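PDB 4WT7: ABC transporter substrate binding protein (Ribose) from Agrobacterium vitis S4, which holds D-allitol between its two lobes and probably serves as the periplasmic solute-binding component of an ABC sugar transporter. Local coordinates for residues Gly160-Thr165 and Ile169-Leu174; Lys139-Gln144 and Ala221-Trp226; Thr118-Ser123 and Asn129-Asn134. All coordinates share one frame; numbering follows the deposited sequence.

How the interactions relate
From the N terminus, interaction 3 comes first: strands 116-119 and 129-131 pair side by side in the parallel sheet of one lobe, closing a short loop. The chain then crosses into helix 134-148, where Lys139-Gln144 opens the long loop that interaction 2 closes at strand 221-224 of the second lobe's sheet. Interaction 1 falls wholly within that loop, joining the turn after strand 153-158 to helix 165-178. Interactions 1 and 2 meet where Arg170 NH1 reaches Ala225 O, and interactions 1 and 3 meet through Arg170 with Asn134 and Thr165 with Gly122. Interactions 2 and 3 do not touch, yet all three reach the D-allitol.

Interaction 1. Residues Gly160-Thr165 and Ile169-Leu174; sequences GFYGVT and IRYDQL. With X9X (D-allitol), chain C.
Tyr162 meets Tyr171 and Asp172 where a type I beta turn, Phe161 to Val164, leads into helix 165-178, with Val164 at the N-cap. From Tyr162 CB the side chain leaves with CG anti to the backbone N (chi1 -166°), which carries the ring over to the side chains of Tyr171 and Asp172, both of which it crosses at about a right angle. Farther out, Tyr162 CD1 lies 3.9 Å from Tyr171 CD2, and Tyr162 CE1 comes still nearer to that carbon, at 3.5 Å. The two ring planes stand at 87° but meet obliquely. At the tip, Tyr162 OH donates to Asp172 OD1 over 2.7 Å, using the syn lone pair of the carboxylate. Tyrosine suits this surface place because its ring packs on carbon while its hydroxyl reaches an acid; the hydroxyl of Tyr171 turns instead to Glu190.

Within the helix, Ile169 N donates to Thr165 O, and Ile169 CD1 rests 3.9 Å from Thr165 CG2, two branched side chains lying alongside. The extended Arg170 reaches the sugar alcohol, its NE held by Asn134 and NH1 also by Ala225. Arg170 NH1 donates to D-allitol OAD over 3.0 Å, and Arg170 NH2 to D-allitol OAB over 3.1 Å.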
loop_
_atom_site.group_PDB
_atom_site.type_symbol
_atom_site.label_atom_id
_atom_site.label_comp_id
_atom_site.label_asym_id
_atom_site.label_seq_id
_atom_site.Cartn_x
_atom_site.Cartn_y
_atom_site.Cartn_z
ATOM N N GLY A 160 -9.634 -6.060 3.337
ATOM C CA GLY A 160 -9.046 -7.130 4.130
ATOM C C GLY A 160 -7.769 -6.730 4.856
ATOM O O GLY A 160 -7.133 -7.542 5.521
ATOM N N PHE A 161 -7.361 -5.481 4.706
ATOM C CA PHE A 161 -6.143 -5.019 5.366
ATOM C C PHE A 161 -6.372 -3.726 6.149
ATOM O O PHE A 161 -5.509 -2.823 6.170
ATOM C CB PHE A 161 -5.009 -4.877 4.350
ATOM C CG PHE A 161 -4.576 -6.208 3.753
ATOM C CD1 PHE A 161 -5.216 -6.722 2.636
ATOM C CD2 PHE A 161 -3.565 -6.954 4.346
ATOM C CE1 PHE A 161 -4.840 -7.930 2.111
ATOM C CE2 PHE A 161 -3.179 -8.170 3.828
ATOM C CZ PHE A 161 -3.833 -8.669 2.704
ATOM N N TYR A 162 -7.526 -3.671 6.806
ATOM C CA TYR A 162 -7.936 -2.504 7.567
ATOM C C TYR A 162 -6.997 -2.243 8.755
ATOM O O TYR A 162 -6.942 -1.122 9.266
ATOM C CB TYR A 162 -9.391 -2.634 8.065
ATOM C CG TYR A 162 -9.919 -1.302 8.545
ATOM C CD1 TYR A 162 -10.167 -0.267 7.640
ATOM C CD2 TYR A 162 -10.141 -1.059 9.886
ATOM C CE1 TYR A 162 -10.607 0.956 8.059
ATOM C CE2 TYR A 162 -10.591 0.167 10.317
ATOM C CZ TYR A 162 -10.811 1.181 9.401
ATOM O OH TYR A 162 -11.252 2.405 9.829
ATOM N N GLY A 163 -6.248 -3.260 9.165
ATOM C CA GLY A 163 -5.289 -3.123 10.257
ATOM C C GLY A 163 -3.971 -2.479 9.818
ATOM O O GLY A 163 -3.044 -2.300 10.622
ATOM N N VAL A 164 -3.875 -2.133 8.547
ATOM C CA VAL A 164 -2.634 -1.596 7.975
ATOM C C VAL A 164 -2.877 -0.143 7.699
ATOM O O VAL A 164 -3.808 0.197 6.978
ATOM C CB VAL A 164 -2.251 -2.302 6.659
ATOM C CG1 VAL A 164 -0.971 -1.706 6.064
ATOM C CG2 VAL A 164 -2.105 -3.802 6.909
ATOM N N THR A 165 -2.065 0.723 8.302
ATOM C CA THR A 165 -2.359 2.159 8.256
ATOM C C THR A 165 -2.811 2.738 6.919
ATOM O O THR A 165 -3.860 3.347 6.880
ATOM C CB THR A 165 -1.199 2.997 8.805
ATOM O OG1 THR A 165 -0.776 2.423 10.044
ATOM C CG2 THR A 165 -1.639 4.419 9.042
ATOM N N ILE A 169 -6.726 4.143 6.031
ATOM C CA ILE A 169 -7.019 5.529 5.644
ATOM C C ILE A 169 -7.754 5.551 4.304
ATOM O O ILE A 169 -8.703 6.330 4.108
ATOM C CB ILE A 169 -5.726 6.389 5.605
ATOM C CG1 ILE A 169 -5.060 6.416 6.998
ATOM C CG2 ILE A 169 -5.994 7.821 5.085
ATOM C CD1 ILE A 169 -3.611 7.071 6.934
ATOM N N ARG A 170 -7.311 4.721 3.363
ATOM C CA ARG A 170 -7.934 4.719 2.050
ATOM C C ARG A 170 -9.395 4.298 2.181
ATOM O O ARG A 170 -10.271 4.901 1.569
ATOM C CB ARG A 170 -7.188 3.786 1.080
ATOM C CG ARG A 170 -5.819 4.323 0.622
ATOM C CD ARG A 170 -4.884 3.231 0.154
ATOM N NE ARG A 170 -3.489 3.653 0.229
ATOM C CZ ARG A 170 -2.437 2.852 0.054
ATOM N NH1 ARG A 170 -2.584 1.561 -0.233
ATOM N NH2 ARG A 170 -1.240 3.336 0.201
ATOM N N TYR A 171 -9.664 3.288 3.011
ATOM C CA TYR A 171 -11.029 2.830 3.187
ATOM C C TYR A 171 -11.869 3.918 3.849
ATOM O O TYR A 171 -12.966 4.251 3.361
ATOM C CB TYR A 171 -11.077 1.531 3.989
ATOM C CG TYR A 171 -12.486 1.117 4.287
ATOM C CD1 TYR A 171 -13.299 0.561 3.299
ATOM C CD2 TYR A 171 -13.030 1.323 5.535
ATOM C CE1 TYR A 171 -14.599 0.188 3.583
ATOM C CE2 TYR A 171 -14.340 0.943 5.824
ATOM C CZ TYR A 171 -15.114 0.365 4.841
ATOM O OH TYR A 171 -16.422 0.014 5.139
ATOM N N ASP A 172 -11.355 4.497 4.930
ATOM C CA ASP A 172 -12.057 5.581 5.613
ATOM C C ASP A 172 -12.447 6.711 4.663
ATOM O O ASP A 172 -13.531 7.303 4.746
ATOM C CB ASP A 172 -11.193 6.140 6.760
ATOM C CG ASP A 172 -11.152 5.220 7.945
ATOM O OD1 ASP A 172 -11.916 4.226 7.968
ATOM O OD2 ASP A 172 -10.360 5.454 8.868
ATOM N N GLN A 173 -11.564 7.010 3.721
ATOM C CA GLN A 173 -11.848 8.088 2.794
ATOM C C GLN A 173 -12.936 7.709 1.797
ATOM O O GLN A 173 -13.735 8.557 1.406
ATOM C CB GLN A 173 -10.578 8.521 2.097
ATOM C CG GLN A 173 -9.600 9.176 3.054
ATOM C CD GLN A 173 -10.187 10.448 3.684
ATOM O OE1 GLN A 173 -10.807 10.425 4.759
ATOM N NE2 GLN A 173 -10.016 11.553 2.984
ATOM N N LEU A 174 -12.963 6.447 1.382
ATOM C CA LEU A 174 -14.023 5.968 0.521
ATOM C C LEU A 174 -15.331 6.128 1.271
ATOM O O LEU A 174 -16.319 6.669 0.762
ATOM C CB LEU A 174 -13.801 4.502 0.190
ATOM C CG LEU A 174 -14.965 3.847 -0.557
ATOM C CD1 LEU A 174 -15.004 4.374 -1.996
ATOM C CD2 LEU A 174 -14.801 2.353 -0.499
HETATM O OAA X9X C . -0.880 -4.041 3.058
HETATM C CAG X9X C . -1.161 -4.321 1.734
HETATM C CAI X9X C . -0.793 -3.310 0.699
HETATM O OAC X9X C . -1.624 -2.175 0.750
HETATM C CAK X9X C . 0.675 -2.999 0.739
HETATM O OAE X9X C . 1.312 -4.216 0.666
HETATM C CAL X9X C . 1.122 -2.208 -0.491
HETATM O OAF X9X C . 0.793 -2.869 -1.664
HETATM C CAJ X9X C . 0.722 -0.747 -0.553
HETATM O OAD X9X C . -0.568 -0.535 -1.011
HETATM C CAH X9X C . 0.964 0.054 0.710
HETATM O OAB X9X C . 1.225 1.427 0.513
#

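Interaction 2. Residues Lys139-Gln144 and Ala221-Trp226; sequences KDLALQ and AIWSAW. With X9X (D-allitol), chain C.
In the alpha/beta lobe that carries the mixed sheet, helix 134-148 packs on strand 221-224 through one pair of side chains, Leu141 and Trp223. Each has CG anti to its backbone N (chi1 -176° for Leu141, 179° for Trp223), and both CB atoms point across the interface. Leu141 touches with one branch: CD2 comes 3.6 Å from Trp223 NE1 and 4.0 Å from Trp223 CD1, an oblique approach to the five-membered part of the indole. The same methyl, Leu141 CD2, lies 4.2 Å from Ser224 O. Leucine suits this buried place because that single methyl can meet both the indole and the strand's backbone, and it brings no polar group to satisfy.

Just beyond the strand the chain enters the ligand pocket. Trp226 places CG between the backbone N and the carbonyl carbon (chi1 57°), and its ring lies against D-allitol, with CAI 3.7 Å above one face and offset toward the rim. Trp226 CB comes 3.4 Å from D-allitol OAD. A large flat indole fits the carbon chain of a polyol, while Trp226 NE1 is held by Asp193.

Trp223 also touches Leu174 of helix 165-178, and Ala142 meets Val177 of that helix. Strand 221-224 runs beside strand 153-158, with strand 246-249 on its other side.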
loop_
_atom_site.group_PDB
_atom_site.type_symbol
_atom_site.label_atom_id
_atom_site.label_comp_id
_atom_site.label_asym_id
_atom_site.label_seq_id
_atom_site.Cartn_x
_atom_site.Cartn_y
_atom_site.Cartn_z
ATOM N N LYS A 139 -9.310 9.927 -0.956
ATOM C CA LYS A 139 -10.359 10.844 -1.413
ATOM C C LYS A 139 -10.382 10.985 -2.960
ATOM O O LYS A 139 -11.445 11.023 -3.609
ATOM C CB LYS A 139 -10.150 12.217 -0.743
ATOM C CG LYS A 139 -10.571 13.386 -1.625
ATOM C CD LYS A 139 -9.865 14.657 -1.258
ATOM C CE LYS A 139 -8.587 14.847 -2.018
ATOM N NZ LYS A 139 -8.723 16.000 -2.941
ATOM N N ASP A 140 -9.203 11.109 -3.547
ATOM C CA ASP A 140 -9.110 11.242 -4.968
ATOM C C ASP A 140 -9.660 10.000 -5.665
ATOM O O ASP A 140 -10.359 10.114 -6.661
ATOM C CB ASP A 140 -7.656 11.480 -5.403
ATOM C CG ASP A 140 -7.149 12.885 -5.066
ATOM O OD1 ASP A 140 -7.954 13.834 -4.886
ATOM O OD2 ASP A 140 -5.920 13.024 -4.976
ATOM N N LEU A 141 -9.296 8.815 -5.182
ATOM C CA LEU A 141 -9.788 7.588 -5.786
ATOM C C LEU A 141 -11.331 7.541 -5.658
ATOM O O LEU A 141 -12.061 7.324 -6.640
ATOM C CB LEU A 141 -9.120 6.364 -5.138
ATOM C CG LEU A 141 -9.454 4.993 -5.705
ATOM C CD1 LEU A 141 -9.036 4.996 -7.152
ATOM C CD2 LEU A 141 -8.733 3.872 -4.953
ATOM N N ALA A 142 -11.832 7.855 -4.475
ATOM C CA ALA A 142 -13.256 7.764 -4.231
ATOM C C ALA A 142 -14.029 8.744 -5.121
ATOM O O ALA A 142 -15.070 8.409 -5.671
ATOM C CB ALA A 142 -13.571 7.989 -2.744
ATOM N N LEU A 143 -13.519 9.964 -5.264
ATOM C CA LEU A 143 -14.207 10.960 -6.076
ATOM C C LEU A 143 -14.217 10.523 -7.543
ATOM O O LEU A 143 -15.192 10.732 -8.264
ATOM C CB LEU A 143 -13.577 12.349 -5.901
ATOM C CG LEU A 143 -13.873 12.986 -4.536
ATOM C CD1 LEU A 143 -12.960 14.194 -4.269
ATOM C CD2 LEU A 143 -15.318 13.413 -4.481
ATOM N N GLN A 144 -13.122 9.912 -7.973
ATOM C CA GLN A 144 -13.047 9.398 -9.329
ATOM C C GLN A 144 -14.113 8.321 -9.503
ATOM O O GLN A 144 -14.849 8.306 -10.488
ATOM C CB GLN A 144 -11.662 8.831 -9.619
ATOM C CG GLN A 144 -11.546 8.227 -11.031
ATOM C CD GLN A 144 -11.119 9.257 -12.037
ATOM O OE1 GLN A 144 -10.063 9.858 -11.887
ATOM N NE2 GLN A 144 -11.935 9.486 -13.056
ATOM N N ALA A 221 -19.060 -0.789 -9.599
ATOM C CA ALA A 221 -17.639 -0.681 -9.337
ATOM C C ALA A 221 -17.133 -1.716 -8.328
ATOM O O ALA A 221 -17.916 -2.317 -7.556
ATOM C CB ALA A 221 -17.312 0.709 -8.845
ATOM N N ILE A 222 -15.823 -1.924 -8.362
ATOM C CA ILE A 222 -15.143 -2.734 -7.377
ATOM C C ILE A 222 -13.905 -1.955 -6.915
ATOM O O ILE A 222 -13.037 -1.566 -7.740
ATOM C CB ILE A 222 -14.706 -4.067 -7.949
ATOM C CG1 ILE A 222 -15.892 -4.760 -8.618
ATOM C CG2 ILE A 222 -14.117 -4.943 -6.863
ATOM C CD1 ILE A 222 -15.544 -6.088 -9.132
ATOM N N TRP A 223 -13.850 -1.739 -5.618
ATOM C CA TRP A 223 -12.822 -0.932 -4.983
ATOM C C TRP A 223 -11.912 -1.816 -4.155
ATOM O O TRP A 223 -12.369 -2.763 -3.510
ATOM C CB TRP A 223 -13.490 0.084 -4.062
ATOM C CG TRP A 223 -12.544 1.012 -3.287
ATOM C CD1 TRP A 223 -12.208 2.290 -3.627
ATOM C CD2 TRP A 223 -11.841 0.728 -2.062
ATOM N NE1 TRP A 223 -11.349 2.823 -2.695
ATOM C CE2 TRP A 223 -11.098 1.886 -1.729
ATOM C CE3 TRP A 223 -11.760 -0.384 -1.218
ATOM C CZ2 TRP A 223 -10.291 1.964 -0.580
ATOM C CZ3 TRP A 223 -10.961 -0.322 -0.100
ATOM C CH2 TRP A 223 -10.238 0.849 0.219
ATOM N N SER A 224 -10.630 -1.471 -4.151
ATOM C CA SER A 224 -9.635 -2.139 -3.335
ATOM C C SER A 224 -8.645 -1.089 -2.873
ATOM O O SER A 224 -8.470 -0.072 -3.538
ATOM C CB SER A 224 -8.913 -3.173 -4.188
ATOM O OG SER A 224 -9.869 -4.035 -4.777
ATOM N N ALA A 225 -7.944 -1.371 -1.782
ATOM C CA ALA A 225 -7.059 -0.378 -1.167
ATOM C C ALA A 225 -5.668 -0.395 -1.807
ATOM O O ALA A 225 -4.864 0.531 -1.611
ATOM C CB ALA A 225 -6.968 -0.626 0.349
ATOM N N TRP A 226 -5.399 -1.460 -2.565
ATOM C CA TRP A 226 -4.175 -1.623 -3.319
ATOM C C TRP A 226 -4.540 -2.430 -4.564
ATOM O O TRP A 226 -5.622 -2.978 -4.634
ATOM C CB TRP A 226 -3.082 -2.302 -2.495
ATOM C CG TRP A 226 -3.468 -3.637 -1.964
ATOM C CD1 TRP A 226 -4.522 -3.924 -1.134
ATOM C CD2 TRP A 226 -2.793 -4.863 -2.189
ATOM N NE1 TRP A 226 -4.562 -5.271 -0.855
ATOM C CE2 TRP A 226 -3.504 -5.872 -1.481
ATOM C CE3 TRP A 226 -1.662 -5.222 -2.898
ATOM C CZ2 TRP A 226 -3.113 -7.218 -1.506
ATOM C CZ3 TRP A 226 -1.272 -6.544 -2.913
ATOM C CH2 TRP A 226 -1.994 -7.525 -2.230
HETATM O OAA X9X C . -0.880 -4.041 3.058
HETATM C CAG X9X C . -1.161 -4.321 1.734
HETATM C CAI X9X C . -0.793 -3.310 0.699
HETATM O OAC X9X C . -1.624 -2.175 0.750
HETATM C CAK X9X C . 0.675 -2.999 0.739
HETATM O OAE X9X C . 1.312 -4.216 0.666
HETATM C CAL X9X C . 1.122 -2.208 -0.491
HETATM O OAF X9X C . 0.793 -2.869 -1.664
HETATM C CAJ X9X C . 0.722 -0.747 -0.553
HETATM O OAD X9X C . -0.568 -0.535 -1.011
HETATM C CAH X9X C . 0.964 0.054 0.710
HETATM O OAB X9X C . 1.225 1.427 0.513
#

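Interaction 3. Residues Thr118-Ser123 and Asn129-Asn134; sequences TIDVGS and NSTSDN. With X9X (D-allitol), chain C.
Asp120 turns CG anti to its carbonyl carbon (chi1 -79°), which brings its carboxylate round to Thr131, whose OG1 is carried anti to the backbone N (chi1 -170°). There Thr131 OG1 donates to Asp120 OD1 over 2.8 Å, meeting that oxygen nearly along its C-O axis. A water also donates to OD1 and accepts from Ser132 N and Asn134 ND2, so a second shell holds the carboxylate in place; Asn134 OD1 is itself taken by Arg170 NE. D-allitol OAB donates to Asp120 OD2, though the modelled 2.4 Å is too short to be taken at face value. An aspartate suits this position because one oxygen can be anchored by the protein while the other is turned to the polyol.

Behind this site, strands 116-119 and 129-131 lie parallel and adjacent in the six-stranded sheet of their lobe, and the ligand sits beyond the carboxyl end of strand 116-119, as in other periplasmic sugar-binding proteins. Ser130 N donates to Thr118 O, and Asp120 N to Ser130 O, so Ser130 bonds with both its amide and its carbonyl. The side chains of Ile119 and Ser130 share one face of the sheet, with Ile119 CG1 4.1 Å from Ser130 CB; on that face they also meet Ala282 of helix 275-290, and Ser130 OG has Gln281 as a partner.

Thr118 and Asn129 occupy the face on the other side. Asn129 OD1 accepts from Val121 N over 3.0 Å, with the donor 47° out of the amide's carbonyl plane, while ND2 is taken by Glu298. An asparagine fits here since it can accept from the turning backbone and donate to a neighbouring acid. Thr118 OG1 donates to Val121 O over 2.8 Å, in the carbonyl plane and on a lone pair.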
loop_
_atom_site.group_PDB
_atom_site.type_symbol
_atom_site.label_atom_id
_atom_site.label_comp_id
_atom_site.label_asym_id
_atom_site.label_seq_id
_atom_site.Cartn_x
_atom_site.Cartn_y
_atom_site.Cartn_z
ATOM N N THR A 118 9.438 4.000 10.164
ATOM C CA THR A 118 8.586 3.091 9.416
ATOM C C THR A 118 8.286 3.557 7.988
ATOM O O THR A 118 8.498 4.706 7.623
ATOM C CB THR A 118 7.259 2.870 10.144
ATOM O OG1 THR A 118 6.667 4.139 10.415
ATOM C CG2 THR A 118 7.448 2.125 11.464
ATOM N N ILE A 119 7.786 2.622 7.198
ATOM C CA ILE A 119 7.127 2.906 5.925
ATOM C C ILE A 119 5.727 2.294 5.984
ATOM O O ILE A 119 5.568 1.096 6.235
ATOM C CB ILE A 119 7.934 2.357 4.737
ATOM C CG1 ILE A 119 9.322 3.010 4.734
ATOM C CG2 ILE A 119 7.177 2.596 3.406
ATOM C CD1 ILE A 119 10.338 2.298 3.933
ATOM N N ASP A 120 4.728 3.139 5.780
ATOM C CA ASP A 120 3.331 2.736 5.840
ATOM C C ASP A 120 2.957 2.108 7.180
ATOM O O ASP A 120 2.258 1.098 7.228
ATOM C CB ASP A 120 2.987 1.766 4.702
ATOM C CG ASP A 120 2.768 2.458 3.403
ATOM O OD1 ASP A 120 2.611 3.693 3.403
ATOM O OD2 ASP A 120 2.723 1.738 2.370
ATOM N N VAL A 121 3.445 2.686 8.287
ATOM C CA VAL A 121 2.999 2.232 9.604
ATOM C C VAL A 121 2.871 3.448 10.528
ATOM O O VAL A 121 3.880 4.048 10.893
ATOM C CB VAL A 121 3.979 1.237 10.284
ATOM C CG1 VAL A 121 3.385 0.787 11.640
ATOM C CG2 VAL A 121 4.313 0.003 9.398
ATOM N N GLY A 122 1.644 3.798 10.910
ATOM C CA GLY A 122 1.399 4.978 11.719
ATOM C C GLY A 122 1.478 4.634 13.192
ATOM O O GLY A 122 0.492 4.611 13.920
ATOM N N SER A 123 2.674 4.306 13.621
ATOM C CA SER A 123 2.901 3.936 14.993
ATOM C C SER A 123 3.315 5.125 15.842
ATOM O O SER A 123 4.096 5.947 15.408
ATOM C CB SER A 123 4.011 2.913 15.039
ATOM O OG SER A 123 4.371 2.620 16.376
ATOM N N ASN A 129 7.291 8.202 9.822
ATOM C CA ASN A 129 6.550 7.274 8.949
ATOM C C ASN A 129 6.602 7.876 7.555
ATOM O O ASN A 129 6.072 8.986 7.327
ATOM C CB ASN A 129 5.089 7.126 9.444
ATOM C CG ASN A 129 4.244 6.213 8.557
ATOM O OD1 ASN A 129 4.776 5.369 7.800
ATOM N ND2 ASN A 129 2.919 6.405 8.606
ATOM N N SER A 130 7.341 7.203 6.666
ATOM C CA SER A 130 7.344 7.518 5.239
ATOM C C SER A 130 6.154 6.832 4.573
ATOM O O SER A 130 6.003 5.622 4.650
ATOM C CB SER A 130 8.649 7.068 4.562
ATOM O OG SER A 130 9.773 7.744 5.079
ATOM N N THR A 131 5.312 7.621 3.919
ATOM C CA THR A 131 4.036 7.132 3.474
ATOM C C THR A 131 3.514 8.136 2.467
ATOM O O THR A 131 3.910 9.301 2.515
ATOM C CB THR A 131 3.065 6.982 4.687
ATOM O OG1 THR A 131 1.880 6.297 4.297
ATOM C CG2 THR A 131 2.650 8.351 5.263
ATOM N N SER A 132 2.684 7.698 1.523
ATOM C CA SER A 132 1.940 8.653 0.715
ATOM C C SER A 132 0.993 9.395 1.652
ATOM O O SER A 132 0.751 8.930 2.753
ATOM C CB SER A 132 1.116 7.923 -0.372
ATOM O OG SER A 132 1.957 7.256 -1.305
ATOM N N ASP A 133 0.450 10.527 1.214
ATOM C CA ASP A 133 -0.635 11.181 1.913
ATOM C C ASP A 133 -1.898 10.418 1.530
ATOM O O ASP A 133 -2.536 10.721 0.514
ATOM C CB ASP A 133 -0.747 12.632 1.481
ATOM C CG ASP A 133 -2.014 13.307 1.952
ATOM O OD1 ASP A 133 -2.951 12.646 2.449
ATOM O OD2 ASP A 133 -2.065 14.561 1.839
ATOM N N ASN A 134 -2.231 9.430 2.343
ATOM C CA ASN A 134 -3.330 8.529 2.042
ATOM C C ASN A 134 -4.722 9.121 2.185
ATOM O O ASN A 134 -5.673 8.603 1.638
ATOM C CB ASN A 134 -3.165 7.251 2.849
ATOM C CG ASN A 134 -2.045 6.429 2.302
ATOM O OD1 ASN A 134 -2.126 5.962 1.173
ATOM N ND2 ASN A 134 -0.957 6.334 3.039
HETATM O OAA X9X C . -0.880 -4.041 3.058
HETATM C CAG X9X C . -1.161 -4.321 1.734
HETATM C CAI X9X C . -0.793 -3.310 0.699
HETATM O OAC X9X C . -1.624 -2.175 0.750
HETATM C CAK X9X C . 0.675 -2.999 0.739
HETATM O OAE X9X C . 1.312 -4.216 0.666
HETATM C CAL X9X C . 1.122 -2.208 -0.491
HETATM O OAF X9X C . 0.793 -2.869 -1.664
HETATM C CAJ X9X C . 0.722 -0.747 -0.553
HETATM O OAD X9X C . -0.568 -0.535 -1.011
HETATM C CAH X9X C . 0.964 0.054 0.710
HETATM O OAB X9X C . 1.225 1.427 0.513
HETATM O O HOH W 1 10.721 6.603 7.292
HETATM O O HOH W 2 1.392 4.997 1.458
#